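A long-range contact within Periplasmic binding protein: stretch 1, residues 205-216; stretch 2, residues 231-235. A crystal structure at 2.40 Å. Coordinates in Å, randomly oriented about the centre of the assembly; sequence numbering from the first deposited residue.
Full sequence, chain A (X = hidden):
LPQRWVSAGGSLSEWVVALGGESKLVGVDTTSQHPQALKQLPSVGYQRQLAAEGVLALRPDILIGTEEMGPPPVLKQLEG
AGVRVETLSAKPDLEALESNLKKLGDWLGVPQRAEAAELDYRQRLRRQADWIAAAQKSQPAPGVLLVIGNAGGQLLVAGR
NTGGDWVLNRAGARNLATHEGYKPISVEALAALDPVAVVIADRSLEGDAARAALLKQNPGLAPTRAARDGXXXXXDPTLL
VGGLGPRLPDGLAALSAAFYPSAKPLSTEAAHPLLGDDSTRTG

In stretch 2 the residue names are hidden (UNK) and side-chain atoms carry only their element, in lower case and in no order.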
# COMPACT_ATOMS: atom_id res chain seq x y z
N LEU A 205 17.79 -8.73 -8.94
CA LEU A 205 17.33 -7.35 -8.84
C LEU A 205 16.22 -6.96 -9.82
O LEU A 205 16.03 -7.61 -10.85
CB LEU A 205 18.52 -6.41 -9.03
CG LEU A 205 19.70 -6.59 -8.08
CD1 LEU A 205 20.89 -5.84 -8.61
CD2 LEU A 205 19.34 -6.11 -6.69
N GLU A 206 15.53 -5.88 -9.50
CA GLU A 206 14.44 -5.37 -10.33
C GLU A 206 14.50 -3.84 -10.41
O GLU A 206 15.22 -3.20 -9.65
CB GLU A 206 13.11 -5.84 -9.73
CG GLU A 206 11.87 -5.37 -10.47
CD GLU A 206 10.61 -6.04 -9.94
OE1 GLU A 206 10.44 -6.09 -8.70
OE2 GLU A 206 9.79 -6.51 -10.77
N GLY A 207 13.75 -3.26 -11.34
CA GLY A 207 13.71 -1.81 -11.50
C GLY A 207 15.03 -1.05 -11.42
O GLY A 207 16.05 -1.49 -11.96
N ASP A 208 15.00 0.09 -10.74
CA ASP A 208 16.18 0.93 -10.59
C ASP A 208 17.35 0.25 -9.89
O ASP A 208 18.51 0.59 -10.14
CB ASP A 208 15.81 2.22 -9.85
CG ASP A 208 14.85 3.09 -10.64
OD1 ASP A 208 15.13 3.34 -11.83
OD2 ASP A 208 13.82 3.52 -10.08
N ALA A 209 17.05 -0.70 -9.03
CA ALA A 209 18.09 -1.42 -8.32
C ALA A 209 18.88 -2.21 -9.36
O ALA A 209 20.12 -2.25 -9.33
CB ALA A 209 17.48 -2.36 -7.29
N ALA A 210 18.16 -2.82 -10.29
CA ALA A 210 18.80 -3.59 -11.34
C ALA A 210 19.65 -2.66 -12.20
O ALA A 210 20.77 -3.01 -12.57
CB ALA A 210 17.74 -4.29 -12.20
N ARG A 211 19.13 -1.47 -12.51
CA ARG A 211 19.87 -0.51 -13.33
C ARG A 211 21.14 -0.05 -12.64
O ARG A 211 22.21 -0.01 -13.25
CB ARG A 211 19.02 0.72 -13.62
CG ARG A 211 17.80 0.45 -14.43
CD ARG A 211 17.18 1.71 -14.99
NE ARG A 211 16.04 1.34 -15.80
CZ ARG A 211 14.87 0.93 -15.32
NH1 ARG A 211 14.67 0.87 -14.01
NH2 ARG A 211 13.92 0.53 -16.14
N ALA A 212 21.00 0.31 -11.37
CA ALA A 212 22.12 0.80 -10.59
C ALA A 212 23.22 -0.26 -10.49
O ALA A 212 24.39 0.04 -10.68
CB ALA A 212 21.66 1.22 -9.20
N ALA A 213 22.83 -1.50 -10.20
CA ALA A 213 23.81 -2.57 -10.09
C ALA A 213 24.51 -2.78 -11.42
O ALA A 213 25.72 -2.97 -11.48
CB ALA A 213 23.13 -3.84 -9.65
N LEU A 214 23.74 -2.73 -12.50
CA LEU A 214 24.30 -2.92 -13.83
C LEU A 214 25.39 -1.90 -14.11
O LEU A 214 26.46 -2.24 -14.62
CB LEU A 214 23.20 -2.79 -14.88
CG LEU A 214 23.61 -3.05 -16.33
CD1 LEU A 214 23.84 -4.53 -16.53
CD2 LEU A 214 22.53 -2.54 -17.27
N LEU A 215 25.11 -0.64 -13.79
CA LEU A 215 26.07 0.43 -14.04
C LEU A 215 27.27 0.36 -13.12
O LEU A 215 28.39 0.69 -13.53
CB LEU A 215 25.36 1.78 -13.92
CG LEU A 215 24.34 1.98 -15.05
CD1 LEU A 215 23.33 3.05 -14.68
CD2 LEU A 215 25.08 2.34 -16.32
N LYS A 216 27.05 -0.07 -11.88
CA LYS A 216 28.14 -0.19 -10.93
C LYS A 216 29.18 -1.17 -11.43
O LYS A 216 30.37 -0.87 -11.47
CB LYS A 216 27.64 -0.69 -9.58
CG LYS A 216 27.13 0.38 -8.68
CD LYS A 216 26.91 -0.18 -7.30
CE LYS A 216 26.50 0.90 -6.33
NZ LYS A 216 26.55 0.37 -4.94
N UNK A 231 17.05 4.16 -21.63
CA UNK A 231 16.50 2.96 -22.20
C UNK A 231 17.14 1.65 -21.74
O UNK A 231 17.43 0.76 -22.55
c UNK A 231 15.38 4.04 -25.74
n UNK A 231 13.54 6.50 -27.74
n UNK A 231 14.34 4.41 -28.33
c UNK A 231 15.58 4.11 -24.24
c UNK A 231 14.19 5.38 -27.42
n UNK A 231 14.68 5.22 -26.20
c UNK A 231 16.51 3.04 -23.73
N UNK A 232 17.37 1.56 -20.44
CA UNK A 232 17.89 0.34 -19.85
C UNK A 232 16.59 -0.27 -19.34
O UNK A 232 16.09 0.09 -18.28
c UNK A 232 20.12 1.38 -18.99
c UNK A 232 20.90 0.62 -20.06
c UNK A 232 20.94 1.52 -17.72
c UNK A 232 18.82 0.65 -18.68
N UNK A 233 16.01 -1.17 -20.13
CA UNK A 233 14.75 -1.81 -19.80
C UNK A 233 14.92 -3.08 -18.98
O UNK A 233 15.72 -3.95 -19.32
c UNK A 233 13.44 -1.40 -23.43
c UNK A 233 14.00 -2.12 -21.09
c UNK A 233 13.20 0.22 -21.54
c UNK A 233 14.00 -0.95 -22.10
N UNK A 234 14.17 -3.18 -17.90
CA UNK A 234 14.27 -4.35 -17.03
C UNK A 234 13.15 -5.32 -17.33
O UNK A 234 11.97 -4.98 -17.24
c UNK A 234 15.36 -2.93 -15.30
c UNK A 234 14.41 -5.15 -14.66
c UNK A 234 14.24 -3.93 -15.55
N UNK A 235 13.54 -6.53 -17.71
CA UNK A 235 12.58 -7.56 -18.07
C UNK A 235 12.50 -8.66 -17.02
O UNK A 235 13.50 -9.02 -16.39
c UNK A 235 12.98 -8.20 -19.41
c UNK A 235 11.95 -9.15 -20.03
c UNK A 235 12.58 -9.97 -21.13
c UNK A 235 10.80 -8.32 -20.59

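Position 231 carries seven side-chain atoms, four carbons and three nitrogens. Three carbons run out in a chain to a nitrogen, and that nitrogen leads to a carbon holding two more nitrogens. This is a guanidinium group. The CA-to-CB bond points away from stretch 1, and the side chain makes no contact there. The residue is Arg-231. One guanidinium nitrogen, NH2, is hydrogen-bonded elsewhere in the structure.

Position 232 opens the strand. It has four side-chain carbons and no other element. The chain forks at the second carbon, which bears two methyl groups. The CA-to-CB bond points toward stretch 1, and the residue is buried. One terminal carbon lies 4.2 Å from CD1 of Leu-215 and 4.4 Å from CD2 of Leu-214, so one methyl meets two helix leucines. The backbone O also matters, because it accepts a hydrogen bond from the side chain of Arg-211. The residue is Leu-232, in the m,t rotamer, and the methyl is CD1.

Position 233 again has four carbons forked at the second. Here the CA-to-CB bond points away from stretch 1, in keeping with the alternation along a strand. The position therefore presents mainly backbone to this side: its CA is 4.4 Å from NH2 of Arg-211. It too is leucine, Leu-233.

Position 234 has three side-chain carbons. The first carries the other two, so the branch is at CB. The CA-to-CB bond points toward stretch 1 again. One methyl lies 3.7 Å from the backbone O of Gly-207 and 4.1 Å from CB of Ala-210. The same methyl sits over one face of the Arg-211 guanidinium, 3.8 Å from NH2. The other methyl comes within 4.3 Å of CA of Glu-206. With no oxygen present, this is Val-234. The first methyl is CG2 and the second CG1.

Position 235 has four side-chain carbons, forked at the second. They do not reach stretch 1. The residue is Leu-235.

The contact packs a helix across a strand. Their axes approach to 8.6 Å, and their directions differ by 123°. Val-234 lies near the beginning of stretch 1, with its CA 6.1 Å from CA of Gly-207. Leu-232 lies farther along the helix. Most of the strand's covered surface belongs to these two residues. Arg-211 joins the two parts. Its CA-to-CB bond runs sideways, but its end comes nearer to the strand. NE donates to O of Leu-232 at 2.8 Å, with that oxygen at the guanidinium edge, near its plane. A second hydrogen bond, from NH2 to the same Leu-232 O at 3.1 Å, is weak, and the place of NH2 is less sure. Within stretch 1, NH1 of Arg-211 forms a salt bridge with OD1 of Asp-208 at 3.3 Å, one turn back along the chain. The buried arginine thus has a charged partner as well as a backbone acceptor. In all, 332 Å² is buried between the stretches.

Stretch 2 (231-235) RLLVL
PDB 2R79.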